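Local coordinates for DNA translocase coupling protein (Clostridium perfringens, PDB 6O1W) that probably binds DNA and ATP as the motor-like coupling protein of plasmid conjugation, an FtsK/SpoIIIE-type P-loop translocase, at residues T40-I45 against K86-D91; K201-L206 against R268-N273; P321-R326 against Q337-Y342. All coordinates share one frame; numbering follows the deposited sequence.

Contact 1 (T40-I45 against K86-D91); sequences TRIDEI and KSMAGD. With BGC (beta-D-glucopyranose), chain D.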
loop_
_atom_site.group_PDB
_atom_site.type_symbol
_atom_site.label_atom_id
_atom_site.label_comp_id
_atom_site.label_asym_id
_atom_site.label_seq_id
_atom_site.Cartn_x
_atom_site.Cartn_y
_atom_site.Cartn_z
ATOM N N THR A 40 12.701 4.619 3.535
ATOM C CA THR A 40 12.315 5.188 2.232
ATOM C C THR A 40 13.493 5.506 1.332
ATOM O O THR A 40 13.305 5.635 0.126
ATOM C CB THR A 40 11.425 6.426 2.386
ATOM O OG1 THR A 40 12.218 7.514 2.878
ATOM C CG2 THR A 40 10.225 6.190 3.310
ATOM N N ARG A 41 14.690 5.696 1.916
ATOM C CA ARG A 41 15.940 6.068 1.234
ATOM C C ARG A 41 15.840 7.490 0.628
ATOM O O ARG A 41 16.512 7.820 -0.352
ATOM C CB ARG A 41 16.407 4.998 0.224
ATOM C CG ARG A 41 16.757 3.666 0.892
ATOM C CD ARG A 41 18.248 3.377 0.872
ATOM N NE ARG A 41 18.522 2.083 0.242
ATOM C CZ ARG A 41 19.427 1.877 -0.715
ATOM N NH1 ARG A 41 20.184 2.879 -1.151
ATOM N NH2 ARG A 41 19.589 0.665 -1.232
ATOM N N ILE A 42 15.013 8.336 1.251
ATOM C CA ILE A 42 14.839 9.734 0.852
ATOM C C ILE A 42 15.629 10.529 1.893
ATOM O O ILE A 42 15.431 10.307 3.096
ATOM C CB ILE A 42 13.347 10.182 0.817
ATOM C CG1 ILE A 42 12.530 9.360 -0.198
ATOM C CG2 ILE A 42 13.234 11.698 0.517
ATOM C CD1 ILE A 42 10.952 9.426 0.056
ATOM N N ASP A 43 16.504 11.437 1.417
ATOM C CA ASP A 43 17.382 12.298 2.206
ATOM C C ASP A 43 16.900 13.737 2.242
ATOM O O ASP A 43 16.300 14.207 1.293
ATOM C CB ASP A 43 18.820 12.277 1.621
ATOM C CG ASP A 43 19.416 10.885 1.435
ATOM O OD1 ASP A 43 19.605 10.179 2.443
ATOM O OD2 ASP A 43 19.691 10.506 0.281
ATOM N N GLU A 44 17.208 14.444 3.319
ATOM C CA GLU A 44 16.927 15.859 3.499
ATOM C C GLU A 44 18.302 16.519 3.667
ATOM O O GLU A 44 19.014 16.249 4.649
ATOM C CB GLU A 44 16.022 16.092 4.721
ATOM C CG GLU A 44 15.565 17.531 4.879
ATOM C CD GLU A 44 15.093 17.877 6.281
ATOM O OE1 GLU A 44 15.950 17.987 7.189
ATOM O OE2 GLU A 44 13.867 18.044 6.472
ATOM N N ILE A 45 18.719 17.282 2.637
ATOM C CA ILE A 45 20.010 17.949 2.637
ATOM C C ILE A 45 19.776 19.433 2.785
ATOM O O ILE A 45 19.077 20.035 1.968
ATOM C CB ILE A 45 20.899 17.610 1.417
ATOM C CG1 ILE A 45 20.758 16.128 0.977
ATOM C CG2 ILE A 45 22.355 17.956 1.721
ATOM C CD1 ILE A 45 21.263 15.870 -0.503
ATOM N N LYS A 86 15.133 17.624 -1.053
ATOM C CA LYS A 86 14.632 16.287 -0.814
ATOM C C LYS A 86 15.161 15.483 -1.987
ATOM O O LYS A 86 14.979 15.878 -3.141
ATOM C CB LYS A 86 13.084 16.268 -0.725
ATOM C CG LYS A 86 12.474 17.053 0.469
ATOM C CD LYS A 86 13.068 16.747 1.882
ATOM C CE LYS A 86 13.052 15.288 2.307
ATOM N NZ LYS A 86 11.697 14.706 2.260
ATOM N N SER A 87 15.943 14.449 -1.711
ATOM C CA SER A 87 16.564 13.671 -2.796
ATOM C C SER A 87 16.714 12.200 -2.484
ATOM O O SER A 87 16.537 11.802 -1.342
ATOM C CB SER A 87 17.939 14.242 -3.152
ATOM O OG SER A 87 18.812 14.223 -2.034
HETATM N N MSE A 88 17.116 11.419 -3.488
HETATM C CA MSE A 88 17.420 9.996 -3.386
HETATM C C MSE A 88 18.735 9.778 -4.101
HETATM O O MSE A 88 18.913 10.297 -5.203
HETATM C CB MSE A 88 16.321 9.146 -4.057
HETATM C CG MSE A 88 15.056 9.040 -3.216
HETATM SE SE MSE A 88 13.638 8.032 -4.106
HETATM C CE MSE A 88 14.513 6.273 -4.215
ATOM N N ALA A 89 19.665 9.038 -3.477
ATOM C CA ALA A 89 20.982 8.729 -4.047
ATOM C C ALA A 89 20.798 7.921 -5.333
ATOM O O ALA A 89 19.871 7.111 -5.400
ATOM C CB ALA A 89 21.788 7.907 -3.044
ATOM N N GLY A 90 21.659 8.149 -6.335
ATOM C CA GLY A 90 21.647 7.385 -7.582
ATOM C C GLY A 90 21.756 5.881 -7.337
ATOM O O GLY A 90 21.323 5.091 -8.179
ATOM N N ASP A 91 22.323 5.466 -6.161
ATOM C CA ASP A 91 22.440 4.059 -5.738
ATOM C C ASP A 91 21.110 3.442 -5.240
ATOM O O ASP A 91 20.996 2.214 -5.201
ATOM C CB ASP A 91 23.553 3.866 -4.685
ATOM C CG ASP A 91 23.381 4.593 -3.355
ATOM O OD1 ASP A 91 22.468 4.216 -2.577
ATOM O OD2 ASP A 91 24.201 5.495 -3.061
HETATM C C2 BGC D . 10.753 14.392 6.374
HETATM C C3 BGC D . 10.839 13.096 7.177
HETATM C C4 BGC D . 12.025 12.251 6.722
HETATM C C5 BGC D . 13.304 13.088 6.718
HETATM C C6 BGC D . 14.495 12.364 6.134
HETATM C C1 BGC D . 12.090 15.125 6.383
HETATM O O1 BGC D . 11.997 16.220 5.538
HETATM O O2 BGC D . 9.760 15.262 6.905
HETATM O O3 BGC D . 9.636 12.350 7.009
HETATM O O4 BGC D . 12.185 11.100 7.550
HETATM O O5 BGC D . 13.113 14.257 5.909
HETATM O O6 BGC D . 14.333 12.137 4.737
HETATM O O HOH W 1 19.169 7.997 -0.743
#
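The guanidinium of R41 receives D91 at its edge: OD1 lies in the guanidinium plane, 3.0 Å from NH1, in a salt bridge whose hydrogen bond is bent (126°) and weak. The carboxylate plane is turned 31° from it, and the R41 chain bends at chi2 and chi3 to get there. On the carboxylate of D43, OD2 takes a hydrogen bond from a water that also donates to R41 O and accepts from A89 N, so one molecule joins both segments beside the D43-S87 pair. D43 and S87 form an antiparallel hydrogen-bonded pair between the central strands 43-48 and 82-89 of a four-stranded antiparallel sheet; D43 N to S87 O is short (2.8 Å) and nearly straight (175°), S87 N to D43 O slightly longer (3.0 Å). S87 OG is buried against I45 CD1 at 3.3 Å and finds no polar partner. On the other face, E44 and K86 form the adjoining non-hydrogen-bonded pair. K86 coils through successive bends, and those up to chi3 lay its CE 3.9 Å from E44 CB. Extended E44 offers OE2 to O1 of a bound glucose (2.8 Å), whose O6 donates to I42 O (2.7 Å).

Contact 2 (K201-L206 against R268-N273); sequences KRLKLL and RATGIN
R202 and T270 carry most of this contact between a helix and the turn that leads into a strand. R202 has CG anti to its carbonyl carbon (chi1 -71°) and runs fully extended from CG to NE, so the chain leaves the helix straight and crosses T270 obliquely. Its CB meets T270 CG2 at 3.7 Å, and CD passes 3.2 Å from T270 O. At the tip, R202 NH1 donates to T270 O over 2.8 Å; the bond is nearly straight (164°), lies in the guanidinium plane and enters almost along the C=O axis. NE pairs with E198 in a salt bridge and NH2 bonds to the carbonyl of K227, so all three nitrogens are engaged and the rotation of the buried group is fixed.

T270 holds OG1 in the crowded position between backbone N and carbonyl carbon (chi1 62°), which turns CG2 to the helix. The hydroxyl's main partner is N199, one helical turn before R202. The methyl also meets L203, whose CD2 branch comes within 3.8 Å of T270 CG2. L206, one turn beyond R202, has CG anti to its carbonyl carbon and CD1 anti to CA; its CD1 touches A269 CB at 3.8 Å. G271, with positive phi, then swings the chain into the strand, and I272 CG1 approaches R202 NH1 at 4.2 Å.

Within the FtsK/SpoIIIE family region, the contact sets the C-terminal half of helix 185-209 against the start of strand 272-278, in the parallel part of the large mixed sheet. Helix 214-220 packs beside it, with I214 against R202 and Y217 against L206, while G271 bonds through its backbone to I229 of the neighbouring strand 229-233.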
loop_
_atom_site.group_PDB
_atom_site.type_symbol
_atom_site.label_atom_id
_atom_site.label_comp_id
_atom_site.label_asym_id
_atom_site.label_seq_id
_atom_site.Cartn_x
_atom_site.Cartn_y
_atom_site.Cartn_z
ATOM N N LYS A 201 -17.314 -20.947 12.458
ATOM C CA LYS A 201 -17.265 -22.391 12.162
ATOM C C LYS A 201 -15.816 -22.913 12.019
ATOM O O LYS A 201 -15.501 -23.991 12.522
ATOM C CB LYS A 201 -18.096 -22.740 10.922
ATOM C CG LYS A 201 -19.603 -22.533 11.139
ATOM C CD LYS A 201 -20.417 -22.520 9.836
ATOM C CE LYS A 201 -20.967 -23.876 9.477
ATOM N NZ LYS A 201 -21.581 -23.883 8.127
ATOM N N ARG A 202 -14.934 -22.099 11.420
ATOM C CA ARG A 202 -13.518 -22.419 11.223
ATOM C C ARG A 202 -12.760 -22.381 12.533
ATOM O O ARG A 202 -11.991 -23.304 12.791
ATOM C CB ARG A 202 -12.887 -21.484 10.192
ATOM C CG ARG A 202 -13.375 -21.782 8.779
ATOM C CD ARG A 202 -12.647 -20.958 7.719
ATOM N NE ARG A 202 -13.173 -21.308 6.400
ATOM C CZ ARG A 202 -12.540 -21.134 5.251
ATOM N NH1 ARG A 202 -11.334 -20.573 5.223
ATOM N NH2 ARG A 202 -13.113 -21.494 4.118
ATOM N N LEU A 203 -13.041 -21.385 13.410
ATOM C CA LEU A 203 -12.410 -21.304 14.735
ATOM C C LEU A 203 -12.783 -22.543 15.561
ATOM O O LEU A 203 -11.943 -23.074 16.281
ATOM C CB LEU A 203 -12.860 -20.049 15.504
ATOM C CG LEU A 203 -12.317 -18.693 15.089
ATOM C CD1 LEU A 203 -12.979 -17.592 15.924
ATOM C CD2 LEU A 203 -10.818 -18.608 15.302
ATOM N N LYS A 204 -14.037 -23.004 15.427
ATOM C CA LYS A 204 -14.588 -24.169 16.140
ATOM C C LYS A 204 -13.820 -25.434 15.677
ATOM O O LYS A 204 -13.375 -26.218 16.517
ATOM C CB LYS A 204 -16.103 -24.263 15.819
ATOM C CG LYS A 204 -16.897 -25.288 16.589
ATOM C CD LYS A 204 -18.399 -25.221 16.200
ATOM C CE LYS A 204 -19.246 -26.245 16.934
ATOM N NZ LYS A 204 -18.884 -27.645 16.545
ATOM N N LEU A 205 -13.594 -25.572 14.355
ATOM C CA LEU A 205 -12.839 -26.690 13.777
ATOM C C LEU A 205 -11.378 -26.715 14.255
ATOM O O LEU A 205 -10.865 -27.778 14.602
ATOM C CB LEU A 205 -12.915 -26.672 12.240
ATOM C CG LEU A 205 -14.283 -27.016 11.613
ATOM C CD1 LEU A 205 -14.278 -26.726 10.104
ATOM C CD2 LEU A 205 -14.681 -28.497 11.880
ATOM N N LEU A 206 -10.744 -25.533 14.369
ATOM C CA LEU A 206 -9.371 -25.394 14.882
ATOM C C LEU A 206 -9.261 -25.776 16.344
ATOM O O LEU A 206 -8.356 -26.540 16.685
ATOM C CB LEU A 206 -8.828 -23.974 14.643
ATOM C CG LEU A 206 -8.787 -23.526 13.169
ATOM C CD1 LEU A 206 -8.241 -22.115 13.042
ATOM C CD2 LEU A 206 -7.963 -24.485 12.320
ATOM N N ARG A 268 -7.314 -14.424 11.776
ATOM C CA ARG A 268 -5.871 -14.641 11.655
ATOM C C ARG A 268 -5.505 -16.046 11.141
ATOM O O ARG A 268 -4.754 -16.162 10.188
ATOM C CB ARG A 268 -5.203 -14.444 13.032
ATOM C CG ARG A 268 -5.916 -13.475 13.971
ATOM C CD ARG A 268 -5.071 -12.234 14.123
ATOM N NE ARG A 268 -5.742 -11.083 13.535
ATOM C CZ ARG A 268 -5.133 -10.096 12.886
ATOM N NH1 ARG A 268 -3.817 -10.117 12.707
ATOM N NH2 ARG A 268 -5.833 -9.087 12.407
ATOM N N ALA A 269 -6.056 -17.097 11.771
ATOM C CA ALA A 269 -5.771 -18.508 11.529
ATOM C C ALA A 269 -6.747 -19.228 10.598
ATOM O O ALA A 269 -6.463 -20.353 10.182
ATOM C CB ALA A 269 -5.724 -19.241 12.871
ATOM N N THR A 270 -7.890 -18.611 10.300
ATOM C CA THR A 270 -8.989 -19.230 9.539
ATOM C C THR A 270 -8.911 -19.076 8.001
ATOM O O THR A 270 -9.736 -19.655 7.286
ATOM C CB THR A 270 -10.316 -18.715 10.066
ATOM O OG1 THR A 270 -10.355 -17.319 9.848
ATOM C CG2 THR A 270 -10.534 -19.020 11.563
ATOM N N GLY A 271 -7.933 -18.332 7.491
ATOM C CA GLY A 271 -7.792 -18.198 6.048
ATOM C C GLY A 271 -8.896 -17.375 5.407
ATOM O O GLY A 271 -9.314 -17.666 4.293
ATOM N N ILE A 272 -9.375 -16.340 6.096
ATOM C CA ILE A 272 -10.314 -15.367 5.551
ATOM C C ILE A 272 -9.553 -14.026 5.575
ATOM O O ILE A 272 -9.267 -13.490 6.659
ATOM C CB ILE A 272 -11.679 -15.309 6.281
ATOM C CG1 ILE A 272 -12.318 -16.724 6.428
ATOM C CG2 ILE A 272 -12.618 -14.289 5.591
ATOM C CD1 ILE A 272 -13.646 -16.817 7.077
ATOM N N ASN A 273 -9.240 -13.485 4.380
ATOM C CA ASN A 273 -8.433 -12.282 4.221
ATOM C C ASN A 273 -9.161 -11.080 3.634
ATOM O O ASN A 273 -9.843 -11.182 2.614
ATOM C CB ASN A 273 -7.179 -12.602 3.391
ATOM C CG ASN A 273 -6.491 -13.866 3.850
ATOM O OD1 ASN A 273 -6.531 -14.879 3.183
ATOM N ND2 ASN A 273 -5.864 -13.846 5.007
#

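Contact 3 (P321-R326 against Q337-Y342); sequences PEVKGR and QFQAFY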
loop_
_atom_site.group_PDB
_atom_site.type_symbol
_atom_site.label_atom_id
_atom_site.label_comp_id
_atom_site.label_asym_id
_atom_site.label_seq_id
_atom_site.Cartn_x
_atom_site.Cartn_y
_atom_site.Cartn_z
ATOM N N PRO A 321 8.277 10.616 -4.165
ATOM C CA PRO A 321 8.348 11.312 -5.453
ATOM C C PRO A 321 7.059 11.057 -6.243
ATOM O O PRO A 321 6.403 10.021 -6.044
ATOM C CB PRO A 321 9.539 10.647 -6.147
ATOM C CG PRO A 321 9.587 9.285 -5.595
ATOM C CD PRO A 321 9.103 9.387 -4.175
ATOM N N GLU A 322 6.719 11.989 -7.159
ATOM C CA GLU A 322 5.524 11.924 -8.009
ATOM C C GLU A 322 5.703 10.970 -9.178
ATOM O O GLU A 322 5.789 11.398 -10.330
ATOM C CB GLU A 322 5.110 13.327 -8.479
ATOM C CG GLU A 322 4.446 14.142 -7.380
ATOM C CD GLU A 322 4.073 15.542 -7.815
ATOM O OE1 GLU A 322 4.857 16.477 -7.533
ATOM O OE2 GLU A 322 3.004 15.705 -8.450
ATOM N N VAL A 323 5.755 9.664 -8.864
ATOM C CA VAL A 323 5.915 8.555 -9.804
ATOM C C VAL A 323 4.656 7.687 -9.682
ATOM O O VAL A 323 4.286 7.297 -8.566
ATOM C CB VAL A 323 7.188 7.725 -9.449
ATOM C CG1 VAL A 323 7.338 6.493 -10.341
ATOM C CG2 VAL A 323 8.446 8.583 -9.482
ATOM N N LYS A 324 4.016 7.370 -10.815
ATOM C CA LYS A 324 2.842 6.504 -10.803
ATOM C C LYS A 324 3.245 5.089 -10.368
ATOM O O LYS A 324 4.234 4.524 -10.877
ATOM C CB LYS A 324 2.133 6.475 -12.175
ATOM C CG LYS A 324 0.673 6.024 -12.073
ATOM C CD LYS A 324 -0.002 5.938 -13.445
ATOM C CE LYS A 324 -1.331 5.210 -13.410
ATOM N NZ LYS A 324 -1.180 3.759 -13.095
ATOM N N GLY A 325 2.475 4.549 -9.421
ATOM C CA GLY A 325 2.697 3.219 -8.873
ATOM C C GLY A 325 3.751 3.161 -7.782
ATOM O O GLY A 325 4.107 2.072 -7.330
ATOM N N ARG A 326 4.245 4.316 -7.333
ATOM C CA ARG A 326 5.238 4.380 -6.258
ATOM C C ARG A 326 4.508 4.483 -4.912
ATOM O O ARG A 326 3.647 5.341 -4.725
ATOM C CB ARG A 326 6.198 5.547 -6.480
ATOM C CG ARG A 326 7.379 5.574 -5.512
ATOM C CD ARG A 326 8.259 4.345 -5.639
ATOM N NE ARG A 326 8.888 4.195 -6.958
ATOM C CZ ARG A 326 9.896 4.938 -7.416
ATOM N NH1 ARG A 326 10.378 5.938 -6.690
ATOM N NH2 ARG A 326 10.433 4.680 -8.601
ATOM N N GLN A 337 9.875 2.278 0.857
ATOM C CA GLN A 337 9.390 2.726 -0.434
ATOM C C GLN A 337 9.499 1.542 -1.415
ATOM O O GLN A 337 10.462 0.782 -1.366
ATOM C CB GLN A 337 10.242 3.953 -0.912
ATOM C CG GLN A 337 9.781 4.549 -2.227
ATOM C CD GLN A 337 10.514 5.791 -2.711
ATOM O OE1 GLN A 337 11.487 6.319 -2.143
ATOM N NE2 GLN A 337 10.048 6.281 -3.806
ATOM N N PHE A 338 8.506 1.372 -2.289
ATOM C CA PHE A 338 8.541 0.330 -3.309
ATOM C C PHE A 338 7.717 0.756 -4.513
ATOM O O PHE A 338 6.819 1.600 -4.364
ATOM C CB PHE A 338 8.003 -1.034 -2.764
ATOM C CG PHE A 338 6.500 -1.191 -2.729
ATOM C CD1 PHE A 338 5.748 -0.616 -1.708
ATOM C CD2 PHE A 338 5.839 -1.955 -3.690
ATOM C CE1 PHE A 338 4.359 -0.801 -1.646
ATOM C CE2 PHE A 338 4.452 -2.125 -3.638
ATOM C CZ PHE A 338 3.717 -1.530 -2.626
ATOM N N GLN A 339 7.985 0.107 -5.681
ATOM C CA GLN A 339 7.240 0.277 -6.920
ATOM C C GLN A 339 6.271 -0.884 -7.023
ATOM O O GLN A 339 6.691 -2.034 -7.078
ATOM C CB GLN A 339 8.171 0.268 -8.160
ATOM C CG GLN A 339 7.470 0.617 -9.502
ATOM C CD GLN A 339 6.853 2.005 -9.551
ATOM O OE1 GLN A 339 7.293 2.946 -8.882
ATOM N NE2 GLN A 339 5.795 2.171 -10.347
ATOM N N ALA A 340 4.989 -0.578 -7.076
ATOM C CA ALA A 340 3.920 -1.554 -7.194
ATOM C C ALA A 340 3.809 -2.042 -8.617
ATOM O O ALA A 340 4.020 -1.269 -9.548
ATOM C CB ALA A 340 2.598 -0.920 -6.775
ATOM N N PHE A 341 3.426 -3.309 -8.786
ATOM C CA PHE A 341 3.162 -3.907 -10.090
ATOM C C PHE A 341 1.995 -3.196 -10.745
ATOM O O PHE A 341 1.013 -2.854 -10.068
ATOM C CB PHE A 341 2.756 -5.387 -9.958
ATOM C CG PHE A 341 3.839 -6.317 -9.492
ATOM C CD1 PHE A 341 5.021 -6.450 -10.208
ATOM C CD2 PHE A 341 3.657 -7.108 -8.371
ATOM C CE1 PHE A 341 6.034 -7.307 -9.766
ATOM C CE2 PHE A 341 4.654 -7.995 -7.950
ATOM C CZ PHE A 341 5.833 -8.092 -8.654
ATOM N N TYR A 342 2.087 -2.982 -12.058
ATOM C CA TYR A 342 0.947 -2.427 -12.765
ATOM C C TYR A 342 0.272 -3.638 -13.374
ATOM O O TYR A 342 0.877 -4.368 -14.170
ATOM C CB TYR A 342 1.306 -1.348 -13.806
ATOM C CG TYR A 342 0.068 -0.817 -14.507
ATOM C CD1 TYR A 342 -0.900 -0.095 -13.809
ATOM C CD2 TYR A 342 -0.167 -1.091 -15.851
ATOM C CE1 TYR A 342 -2.075 0.330 -14.431
ATOM C CE2 TYR A 342 -1.319 -0.637 -16.492
ATOM C CZ TYR A 342 -2.278 0.059 -15.775
ATOM O OH TYR A 342 -3.420 0.488 -16.411
#
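A type II beta turn from V323 to R326 leads into strand 326-331, whose antiparallel partner is strand 334-340; the two form a beta hairpin in the large mixed sheet of the P-loop NTPase domain. R326 and Q339 are the non-hydrogen-bonded pair at the start of this hairpin, their CA atoms 4.6 Å apart. Just beyond it, A340 N donates to G325 O over 2.8 Å, nearly along the C=O axis. A340 belongs to an ATP site seen in another structure of this protein; here that site holds no nucleotide. Nearby, Y342 packs on V144 of the same site, with K324 NZ 3.8 Å from Y342 CE1.

Q339 clasps the turn with both ends of its amide. CG is anti to the backbone N (chi1 -173°), and a bend at chi2 (61°) lifts the amide over G325. Q339 NE2 donates to K324 O at 2.9 Å, in its own amide plane and on a carbonyl lone pair. G325, with positive phi and no side chain, fits beneath, its C atom 3.4 Å from Q339 NE2. Q339 OE1 accepts from R326 NE over 2.8 Å, the guanidinium and amide planes standing almost perpendicular.

R326 folds back: the bend at chi2 puts its CD 3.4 Å from F338 O, and the bend at chi3 turns NE toward Q339. NH2 reaches the carbonyl of P95, giving the buried group a second fixed point. Over one face of the R326 guanidinium, offset toward its rim, V323 CG1 sits 3.9 Å above the plane.

From the N terminus, contact 1 comes first, closing a loop of 40 residues between two central strands of the small antiparallel sheet. Contact 2 follows entirely later, spanning 61 residues and joining helix 185-209 to the parallel part of the large mixed sheet. Contact 3 closes last and most locally, with 10 residues between its segments, across the hairpin of that large sheet. The three are in series: none nests or crosses. Contacts 1 and 3 touch, T40, I42 and M88 packing on Q337, so the small sheet meets the NTPase domain there. Contact 2 lies across the chain's centre from contact 1, about 23 Å away between nearest atoms.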